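Local coordinates for heme-binding protein A / AI-2 binding protein A (Helicobacter pylori SS1, PDB 6OFQ) that probably captures small peptides in the periplasm for an ABC transporter, and is held here in complex with the peptide STSA, at residues A[90-95]-A[166-171]; A[170-175]-A[470-475]; A[26-31]-A[237-242]. All blocks are in the same frame, centred on the assembly; numbering follows the deposited sequence.

This type II periplasmic binding protein runs from the N terminus through 26-31 into strand 32-37. Contact 3 closes a long loop here with 237-242, which leads into strand 242-247; these two strands run parallel in a mixed sheet. Contact 1, nested inside that loop, closes a shorter one from 90-95 to 166-171, joining strands 91-96 and 163-168 of a separate antiparallel sheet. Contact 2 shares Gly170 and Pro171 with it and closes the longest loop, to 470-475; it crosses contact 3 in sequence and ties the antiparallel sheet to the C-terminal half. Contacts 1 and 2 touch through Tyr92, Phe166 and Leu168 against Glu172 and Phe175, whereas contact 3 lies about 38 Å from contact 1, centre to centre.

Contact 1. Residues A[90-95]-A[166-171]; sequences LVYTFH and FTLNGP
Phe166 and Tyr92 form a hydrogen-bonded pair where two neighbouring inner strands of an antiparallel five-stranded sheet lie side by side, their N-to-C directions 167° apart. Two backbone bonds join them: Tyr92 N to Phe166 O and Phe166 N to Tyr92 O, each 2.9 Å long. The Phe166 ring meets that of Phe94 rim to rim with planes at 88°, CD2 of Phe166 coming 3.7 Å from CE2 of Phe94, and neither ring covers the face of the other. The rings of Tyr92, Phe94 and Phe166 share this face of the sheet with Leu168. Phe175, at the start of helix 175-178, makes edge-to-face pairs with both Phe166 and Tyr92, and Phe123 meets Phe166 as well. Thr167 belongs to the other face. It stands beside Val91 in a non-hydrogen-bonded pair, the two side chains pointing the same way, with Thr167 OG1 4.2 Å from Val91 CG2. Leu168 returns to the face of Tyr92. Its N donates to Leu90 O at 2.7 Å, in the plane of that carbonyl. Leu168 CG, anti to the carbonyl carbon (chi1 -53°), stays close to Leu90 O, and its CD1 methyl lies 3.7 Å from Tyr92 CE1. Past the strand the chain turns at Asn169, whose ND2 bonds to His151 O. Leu90 then covers the turn: its CD2 methyl sits 3.7 Å from Gly170 CA and 4.0 Å from Pro171 CD.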
loop_
_atom_site.group_PDB
_atom_site.type_symbol
_atom_site.label_atom_id
_atom_site.label_comp_id
_atom_site.label_asym_id
_atom_site.label_seq_id
_atom_site.Cartn_x
_atom_site.Cartn_y
_atom_site.Cartn_z
ATOM N N LEU A 90 2.538 0.485 27.040
ATOM C CA LEU A 90 1.996 -0.849 27.061
ATOM C C LEU A 90 0.485 -0.968 26.911
ATOM O O LEU A 90 -0.008 -2.040 26.542
ATOM C CB LEU A 90 2.434 -1.592 28.324
ATOM C CG LEU A 90 3.965 -1.705 28.466
ATOM C CD1 LEU A 90 4.258 -2.360 29.810
ATOM C CD2 LEU A 90 4.513 -2.559 27.311
ATOM N N VAL A 91 -0.237 0.079 27.312
ATOM C CA VAL A 91 -1.685 -0.006 27.360
ATOM C C VAL A 91 -2.309 1.127 26.600
ATOM O O VAL A 91 -2.004 2.282 26.882
ATOM C CB VAL A 91 -2.210 -0.086 28.794
ATOM C CG1 VAL A 91 -3.736 -0.238 28.816
ATOM C CG2 VAL A 91 -1.653 -1.258 29.515
ATOM N N TYR A 92 -3.164 0.784 25.629
ATOM C CA TYR A 92 -3.906 1.766 24.832
ATOM C C TYR A 92 -5.390 1.574 25.033
ATOM O O TYR A 92 -5.895 0.493 24.779
ATOM C CB TYR A 92 -3.664 1.619 23.312
ATOM C CG TYR A 92 -2.269 1.923 22.858
ATOM C CD1 TYR A 92 -1.162 1.195 23.254
ATOM C CD2 TYR A 92 -2.054 2.923 21.912
ATOM C CE1 TYR A 92 0.096 1.481 22.775
ATOM C CE2 TYR A 92 -0.789 3.182 21.417
ATOM C CZ TYR A 92 0.273 2.458 21.830
ATOM O OH TYR A 92 1.553 2.724 21.388
ATOM N N THR A 93 -6.073 2.587 25.572
ATOM C CA THR A 93 -7.513 2.488 25.810
ATOM C C THR A 93 -8.247 3.455 24.866
ATOM O O THR A 93 -7.953 4.640 24.846
ATOM C CB THR A 93 -7.864 2.873 27.256
ATOM O OG1 THR A 93 -7.140 2.036 28.170
ATOM C CG2 THR A 93 -9.310 2.607 27.511
ATOM N N PHE A 94 -9.132 2.872 24.046
ATOM C CA PHE A 94 -9.898 3.621 23.031
ATOM C C PHE A 94 -11.357 3.742 23.442
ATOM O O PHE A 94 -11.999 2.761 23.807
ATOM C CB PHE A 94 -9.812 2.921 21.660
ATOM C CG PHE A 94 -8.434 3.036 21.058
ATOM C CD1 PHE A 94 -8.065 4.110 20.243
ATOM C CD2 PHE A 94 -7.483 2.053 21.311
ATOM C CE1 PHE A 94 -6.779 4.249 19.769
ATOM C CE2 PHE A 94 -6.191 2.154 20.832
ATOM C CZ PHE A 94 -5.861 3.273 20.092
ATOM N N HIS A 95 -11.814 4.988 23.402
ATOM C CA HIS A 95 -13.195 5.304 23.676
ATOM C C HIS A 95 -13.905 5.383 22.325
ATOM O O HIS A 95 -13.571 6.242 21.520
ATOM C CB HIS A 95 -13.238 6.644 24.461
ATOM C CG HIS A 95 -12.334 6.667 25.675
ATOM N ND1 HIS A 95 -12.710 5.999 26.819
ATOM C CD2 HIS A 95 -11.042 7.037 25.875
ATOM C CE1 HIS A 95 -11.723 6.041 27.701
ATOM N NE2 HIS A 95 -10.697 6.672 27.160
ATOM N N PHE A 166 -6.187 -2.335 24.474
ATOM C CA PHE A 166 -5.092 -3.160 24.003
ATOM C C PHE A 166 -3.984 -3.141 25.008
ATOM O O PHE A 166 -3.668 -2.056 25.543
ATOM C CB PHE A 166 -4.494 -2.583 22.691
ATOM C CG PHE A 166 -5.398 -2.610 21.495
ATOM C CD1 PHE A 166 -5.400 -3.686 20.599
ATOM C CD2 PHE A 166 -6.187 -1.526 21.238
ATOM C CE1 PHE A 166 -6.233 -3.679 19.486
ATOM C CE2 PHE A 166 -7.003 -1.488 20.121
ATOM C CZ PHE A 166 -7.045 -2.585 19.282
ATOM N N THR A 167 -3.486 -4.325 25.336
ATOM C CA THR A 167 -2.246 -4.411 26.094
ATOM C C THR A 167 -1.212 -5.045 25.202
ATOM O O THR A 167 -1.473 -6.071 24.555
ATOM C CB THR A 167 -2.473 -5.282 27.359
ATOM O OG1 THR A 167 -3.553 -4.698 28.115
ATOM C CG2 THR A 167 -1.174 -5.350 28.171
ATOM N N LEU A 168 -0.046 -4.418 25.173
ATOM C CA LEU A 168 1.046 -4.887 24.288
ATOM C C LEU A 168 2.085 -5.695 25.036
ATOM O O LEU A 168 2.249 -5.549 26.250
ATOM C CB LEU A 168 1.687 -3.721 23.578
ATOM C CG LEU A 168 0.841 -2.760 22.798
ATOM C CD1 LEU A 168 1.673 -1.790 21.982
ATOM C CD2 LEU A 168 -0.225 -3.417 21.958
ATOM N N ASN A 169 2.819 -6.552 24.314
ATOM C CA ASN A 169 3.926 -7.256 24.922
ATOM C C ASN A 169 5.148 -6.402 25.161
ATOM O O ASN A 169 6.049 -6.825 25.910
ATOM C CB ASN A 169 4.262 -8.495 24.087
ATOM C CG ASN A 169 3.241 -9.597 24.227
ATOM O OD1 ASN A 169 2.902 -9.980 25.360
ATOM N ND2 ASN A 169 2.761 -10.170 23.116
ATOM N N GLY A 170 5.215 -5.233 24.521
ATOM C CA GLY A 170 6.354 -4.350 24.659
ATOM C C GLY A 170 5.962 -3.057 23.948
ATOM O O GLY A 170 4.997 -3.031 23.178
ATOM N N PRO A 171 6.639 -1.947 24.263
ATOM C CA PRO A 171 6.296 -0.687 23.596
ATOM C C PRO A 171 6.518 -0.794 22.086
ATOM O O PRO A 171 7.412 -1.485 21.622
ATOM C CB PRO A 171 7.254 0.343 24.193
ATOM C CG PRO A 171 8.276 -0.453 24.898
ATOM C CD PRO A 171 7.798 -1.806 25.171
#

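Contact 2. Residues A[170-175]-A[470-475]; sequences GPEAPF and KAKRVS
Glu172 reaches between Lys472 and Arg473 and is gripped by both. Its CG is anti to the backbone N (chi1 -174°) and the bend at chi2 sets CD; the side chain lies side by side with that of Lys472, pointing the same way. Lys472 NZ bonds to Glu172 OE2 on its syn lone pair at 2.8 Å, and the lysine CD packs 3.4 Å from the same Glu172 OE2. This end is buried and tight: NZ also pairs with Asp436, and Tyr440 gives the lysine a cation-pi partner. The backbone closes up alongside, Ala173 N donating to Lys472 O at 2.9 Å, while Ala173 CB lies 3.6 Å from Val474 O. Glu172, Lys472 and Arg473 form a salt-bridge network joining Lys472 and Arg473 to the type I turn Glu172-Phe175. The solvent side is formed by exposed Arg473, where a water takes part. Arg473 NH1 donates to both Pro171 O (2.7 Å) and Glu172 OE1 (3.0 Å); it approaches OE1 from above the carboxylate, whose plane is 60° from the guanidinium. The water links the two groups, donating to Glu172 OE1 and accepting from Arg473 NH2. At the other side of the arginine, Pro171 CG rests 3.5 Å from Arg473 O.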
loop_
_atom_site.group_PDB
_atom_site.type_symbol
_atom_site.label_atom_id
_atom_site.label_comp_id
_atom_site.label_asym_id
_atom_site.label_seq_id
_atom_site.Cartn_x
_atom_site.Cartn_y
_atom_site.Cartn_z
ATOM N N GLY A 170 5.215 -5.233 24.521
ATOM C CA GLY A 170 6.354 -4.350 24.659
ATOM C C GLY A 170 5.962 -3.057 23.948
ATOM O O GLY A 170 4.997 -3.031 23.178
ATOM N N PRO A 171 6.639 -1.947 24.263
ATOM C CA PRO A 171 6.296 -0.687 23.596
ATOM C C PRO A 171 6.518 -0.794 22.086
ATOM O O PRO A 171 7.412 -1.485 21.622
ATOM C CB PRO A 171 7.254 0.343 24.193
ATOM C CG PRO A 171 8.276 -0.453 24.898
ATOM C CD PRO A 171 7.798 -1.806 25.171
ATOM N N GLU A 172 5.621 -0.163 21.338
ATOM C CA GLU A 172 5.540 -0.272 19.865
ATOM C C GLU A 172 5.231 1.113 19.342
ATOM O O GLU A 172 4.096 1.527 19.214
ATOM C CB GLU A 172 4.462 -1.303 19.493
ATOM C CG GLU A 172 4.374 -1.605 18.009
ATOM C CD GLU A 172 5.536 -2.406 17.443
ATOM O OE1 GLU A 172 6.074 -3.282 18.138
ATOM O OE2 GLU A 172 5.783 -2.136 16.232
ATOM N N ALA A 173 6.245 1.886 18.976
ATOM C CA ALA A 173 6.088 3.265 18.553
ATOM C C ALA A 173 5.085 3.429 17.409
ATOM O O ALA A 173 4.279 4.343 17.496
ATOM C CB ALA A 173 7.433 3.920 18.221
ATOM N N PRO A 174 5.114 2.573 16.394
ATOM C CA PRO A 174 4.113 2.704 15.304
ATOM C C PRO A 174 2.712 2.292 15.605
ATOM O O PRO A 174 1.851 2.461 14.747
ATOM C CB PRO A 174 4.664 1.781 14.206
ATOM C CG PRO A 174 6.063 1.493 14.599
ATOM C CD PRO A 174 6.136 1.551 16.072
ATOM N N PHE A 175 2.409 1.784 16.802
ATOM C CA PHE A 175 1.104 1.123 17.004
ATOM C C PHE A 175 -0.071 2.040 16.744
ATOM O O PHE A 175 -1.030 1.617 16.085
ATOM C CB PHE A 175 1.038 0.513 18.425
ATOM C CG PHE A 175 -0.128 -0.442 18.653
ATOM C CD1 PHE A 175 -0.201 -1.651 17.995
ATOM C CD2 PHE A 175 -1.231 -0.016 19.408
ATOM C CE1 PHE A 175 -1.294 -2.472 18.231
ATOM C CE2 PHE A 175 -2.335 -0.825 19.623
ATOM C CZ PHE A 175 -2.360 -2.036 18.998
ATOM N N LYS A 470 14.672 -2.628 17.992
ATOM C CA LYS A 470 15.001 -1.562 18.920
ATOM C C LYS A 470 14.289 -0.279 18.640
ATOM O O LYS A 470 13.840 0.430 19.547
ATOM C CB LYS A 470 16.486 -1.286 18.914
ATOM C CG LYS A 470 17.283 -2.374 19.558
ATOM C CD LYS A 470 18.752 -1.961 19.618
ATOM C CE LYS A 470 19.659 -3.104 20.020
ATOM N NZ LYS A 470 19.617 -3.187 21.492
ATOM N N ALA A 471 14.192 0.074 17.363
ATOM C CA ALA A 471 13.540 1.315 16.976
ATOM C C ALA A 471 12.034 1.328 17.182
ATOM O O ALA A 471 11.461 2.404 17.328
ATOM C CB ALA A 471 13.804 1.681 15.538
ATOM N N LYS A 472 11.419 0.182 17.397
ATOM C CA LYS A 472 10.032 0.174 17.833
ATOM C C LYS A 472 9.870 0.464 19.315
ATOM O O LYS A 472 8.822 0.952 19.786
ATOM C CB LYS A 472 9.470 -1.225 17.633
ATOM C CG LYS A 472 9.358 -1.657 16.198
ATOM C CD LYS A 472 9.022 -3.128 16.152
ATOM C CE LYS A 472 8.713 -3.682 14.762
ATOM N NZ LYS A 472 7.440 -3.127 14.204
ATOM N N ARG A 473 10.916 0.170 20.093
ATOM C CA ARG A 473 10.767 0.096 21.563
ATOM C C ARG A 473 11.069 1.387 22.269
ATOM O O ARG A 473 10.859 1.509 23.475
ATOM C CB ARG A 473 11.662 -1.008 22.146
ATOM C CG ARG A 473 11.330 -2.402 21.688
ATOM C CD ARG A 473 10.173 -3.110 22.334
ATOM N NE ARG A 473 9.954 -4.372 21.624
ATOM C CZ ARG A 473 9.155 -4.517 20.555
ATOM N NH1 ARG A 473 8.343 -3.551 20.069
ATOM N NH2 ARG A 473 9.134 -5.695 19.962
ATOM N N VAL A 474 11.530 2.384 21.533
ATOM C CA VAL A 474 11.632 3.752 22.024
ATOM C C VAL A 474 10.779 4.673 21.169
ATOM O O VAL A 474 10.590 4.415 19.974
ATOM C CB VAL A 474 13.085 4.267 22.013
ATOM C CG1 VAL A 474 13.863 3.493 23.067
ATOM C CG2 VAL A 474 13.774 4.123 20.667
ATOM N N SER A 475 10.192 5.703 21.737
ATOM C CA SER A 475 9.244 6.564 21.023
ATOM C C SER A 475 9.889 7.874 20.547
ATOM O O SER A 475 9.413 8.497 19.581
ATOM C CB SER A 475 7.991 6.799 21.900
ATOM O OG SER A 475 8.413 7.454 23.092
HETATM O O HOH W 1 7.177 -5.730 17.471
#

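Contact 3. Residues A[26-31]-A[237-242]; sequences QKRFGG and KAYLDK
Arg28 lies across Tyr239. Its CB sits over the ring face, 3.9 Å from the centroid and offset toward the rim, a CH-pi contact. From CG to NE the chain runs extended (chi2 -179°), and Arg28 CD lies over the hydroxyl end of the ring, 3.5 Å from Tyr239 OH. Arg28 CZ lies 4.0 Å from Tyr239 OH. At the tip, Arg28 NH1 donates to Tyr239 OH at 3.1 Å, the hydroxyl lying near the guanidinium plane. Next along, Phe29 makes a T-shaped pair with the same tyrosine: Tyr239 points its edge at the phenyl face, CD1 standing over the centre, with planes at 71°. Hydrogen bonds of the backbone and of the Asp241 carboxylate continue the join as the two loops approach the parallel strands 32-37 and 242-247. Gly30 N donates to Tyr239 O at 2.8 Å. Gly31 N meets Asp241 OD2 at 2.9 Å, from above the carboxylate plane, and Gly31 O receives Asp241 N at 2.8 Å and, weakly, Lys242 N. Both glycines have positive phi angles at which a CB would collide with the preceding carbonyl. The contact thus works by two means: at the surface, an aromatic ring packed against aliphatic and aromatic carbon, whose hydroxyl accepts from Arg28 NH1 and also bonds to Glu25 OE1, so it probably donates to that carboxylate; nearer the sheet, hydrogen bonds of the two glycines that join the segments just before strands 32-37 and 242-247.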
loop_
_atom_site.group_PDB
_atom_site.type_symbol
_atom_site.label_atom_id
_atom_site.label_comp_id
_atom_site.label_asym_id
_atom_site.label_seq_id
_atom_site.Cartn_x
_atom_site.Cartn_y
_atom_site.Cartn_z
ATOM N N GLN A 26 -21.960 24.865 0.458
ATOM C CA GLN A 26 -23.183 24.295 -0.131
ATOM C C GLN A 26 -23.077 23.980 -1.624
ATOM O O GLN A 26 -23.540 22.939 -2.093
ATOM C CB GLN A 26 -24.351 25.267 0.100
ATOM C CG GLN A 26 -25.698 24.810 -0.448
ATOM C CD GLN A 26 -26.102 23.409 -0.011
ATOM O OE1 GLN A 26 -26.238 23.138 1.186
ATOM N NE2 GLN A 26 -26.345 22.522 -0.980
ATOM N N LYS A 27 -22.432 24.877 -2.357
ATOM C CA LYS A 27 -22.232 24.705 -3.782
ATOM C C LYS A 27 -21.342 23.496 -4.120
ATOM O O LYS A 27 -21.320 23.053 -5.272
ATOM C CB LYS A 27 -21.620 25.968 -4.387
ATOM C CG LYS A 27 -22.478 27.224 -4.264
ATOM C CD LYS A 27 -22.116 28.215 -5.372
ATOM C CE LYS A 27 -22.188 29.678 -4.955
ATOM N NZ LYS A 27 -21.987 30.528 -6.165
ATOM N N ARG A 28 -20.566 23.006 -3.146
ATOM C CA ARG A 28 -19.715 21.844 -3.366
ATOM C C ARG A 28 -20.497 20.564 -3.536
ATOM O O ARG A 28 -19.983 19.631 -4.162
ATOM C CB ARG A 28 -18.689 21.704 -2.254
ATOM C CG ARG A 28 -17.688 22.846 -2.253
ATOM C CD ARG A 28 -16.681 22.647 -1.151
ATOM N NE ARG A 28 -15.628 23.649 -1.167
ATOM C CZ ARG A 28 -14.505 23.573 -0.467
ATOM N NH1 ARG A 28 -14.274 22.586 0.369
ATOM N NH2 ARG A 28 -13.634 24.565 -0.586
ATOM N N PHE A 29 -21.688 20.432 -2.966
ATOM C CA PHE A 29 -22.373 19.164 -2.948
ATOM C C PHE A 29 -23.009 18.744 -4.260
ATOM O O PHE A 29 -23.455 19.622 -5.032
ATOM C CB PHE A 29 -23.471 19.168 -1.873
ATOM C CG PHE A 29 -22.930 19.100 -0.471
ATOM C CD1 PHE A 29 -22.610 20.261 0.193
ATOM C CD2 PHE A 29 -22.712 17.891 0.144
ATOM C CE1 PHE A 29 -22.054 20.196 1.451
ATOM C CE2 PHE A 29 -22.174 17.802 1.418
ATOM C CZ PHE A 29 -21.880 18.980 2.059
ATOM N N GLY A 30 -22.895 17.449 -4.530
ATOM C CA GLY A 30 -23.612 16.855 -5.652
ATOM C C GLY A 30 -22.656 16.409 -6.757
ATOM O O GLY A 30 -21.725 17.158 -7.148
ATOM N N GLY A 31 -22.980 15.256 -7.309
ATOM C CA GLY A 31 -22.397 14.828 -8.578
ATOM C C GLY A 31 -21.813 13.456 -8.566
ATOM O O GLY A 31 -21.778 12.770 -7.522
ATOM N N LYS A 237 -20.297 14.969 5.835
ATOM C CA LYS A 237 -20.849 14.185 4.727
ATOM C C LYS A 237 -20.016 14.364 3.436
ATOM O O LYS A 237 -19.509 15.465 3.185
ATOM C CB LYS A 237 -22.334 14.524 4.514
ATOM C CG LYS A 237 -23.230 14.424 5.741
ATOM C CD LYS A 237 -23.354 13.003 6.213
ATOM C CE LYS A 237 -24.235 12.914 7.466
ATOM N NZ LYS A 237 -23.349 13.299 8.597
ATOM N N ALA A 238 -19.875 13.274 2.694
ATOM C CA ALA A 238 -19.204 13.383 1.411
ATOM C C ALA A 238 -19.909 14.400 0.529
ATOM O O ALA A 238 -21.155 14.542 0.549
ATOM C CB ALA A 238 -19.205 12.033 0.720
ATOM N N TYR A 239 -19.158 15.016 -0.380
ATOM C CA TYR A 239 -19.777 15.903 -1.346
ATOM C C TYR A 239 -20.456 15.209 -2.492
ATOM O O TYR A 239 -21.542 15.598 -2.958
ATOM C CB TYR A 239 -18.812 16.918 -1.910
ATOM C CG TYR A 239 -18.126 17.846 -0.929
ATOM C CD1 TYR A 239 -18.851 18.794 -0.202
ATOM C CD2 TYR A 239 -16.752 17.866 -0.804
ATOM C CE1 TYR A 239 -18.228 19.637 0.702
ATOM C CE2 TYR A 239 -16.124 18.733 0.037
ATOM C CZ TYR A 239 -16.853 19.654 0.770
ATOM O OH TYR A 239 -16.235 20.592 1.591
ATOM N N LEU A 240 -19.788 14.183 -3.009
ATOM C CA LEU A 240 -20.265 13.470 -4.173
ATOM C C LEU A 240 -21.402 12.524 -3.863
ATOM O O LEU A 240 -21.434 11.864 -2.804
ATOM C CB LEU A 240 -19.102 12.657 -4.769
ATOM C CG LEU A 240 -18.009 13.514 -5.388
ATOM C CD1 LEU A 240 -16.711 12.725 -5.490
ATOM C CD2 LEU A 240 -18.399 14.064 -6.767
ATOM N N ASP A 241 -22.325 12.314 -4.794
ATOM C CA ASP A 241 -23.377 11.337 -4.640
ATOM C C ASP A 241 -22.922 9.921 -4.988
ATOM O O ASP A 241 -23.492 8.959 -4.507
ATOM C CB ASP A 241 -24.570 11.660 -5.590
ATOM C CG ASP A 241 -25.182 13.002 -5.279
ATOM O OD1 ASP A 241 -25.410 13.258 -4.084
ATOM O OD2 ASP A 241 -25.224 13.880 -6.191
ATOM N N LYS A 242 -21.998 9.820 -5.919
ATOM C CA LYS A 242 -21.628 8.548 -6.493
ATOM C C LYS A 242 -20.176 8.611 -6.978
ATOM O O LYS A 242 -19.742 9.616 -7.506
ATOM C CB LYS A 242 -22.614 8.219 -7.641
ATOM C CG LYS A 242 -22.346 6.988 -8.454
ATOM C CD LYS A 242 -23.599 6.814 -9.345
ATOM C CE LYS A 242 -23.366 5.973 -10.561
ATOM N NZ LYS A 242 -24.677 5.899 -11.295
#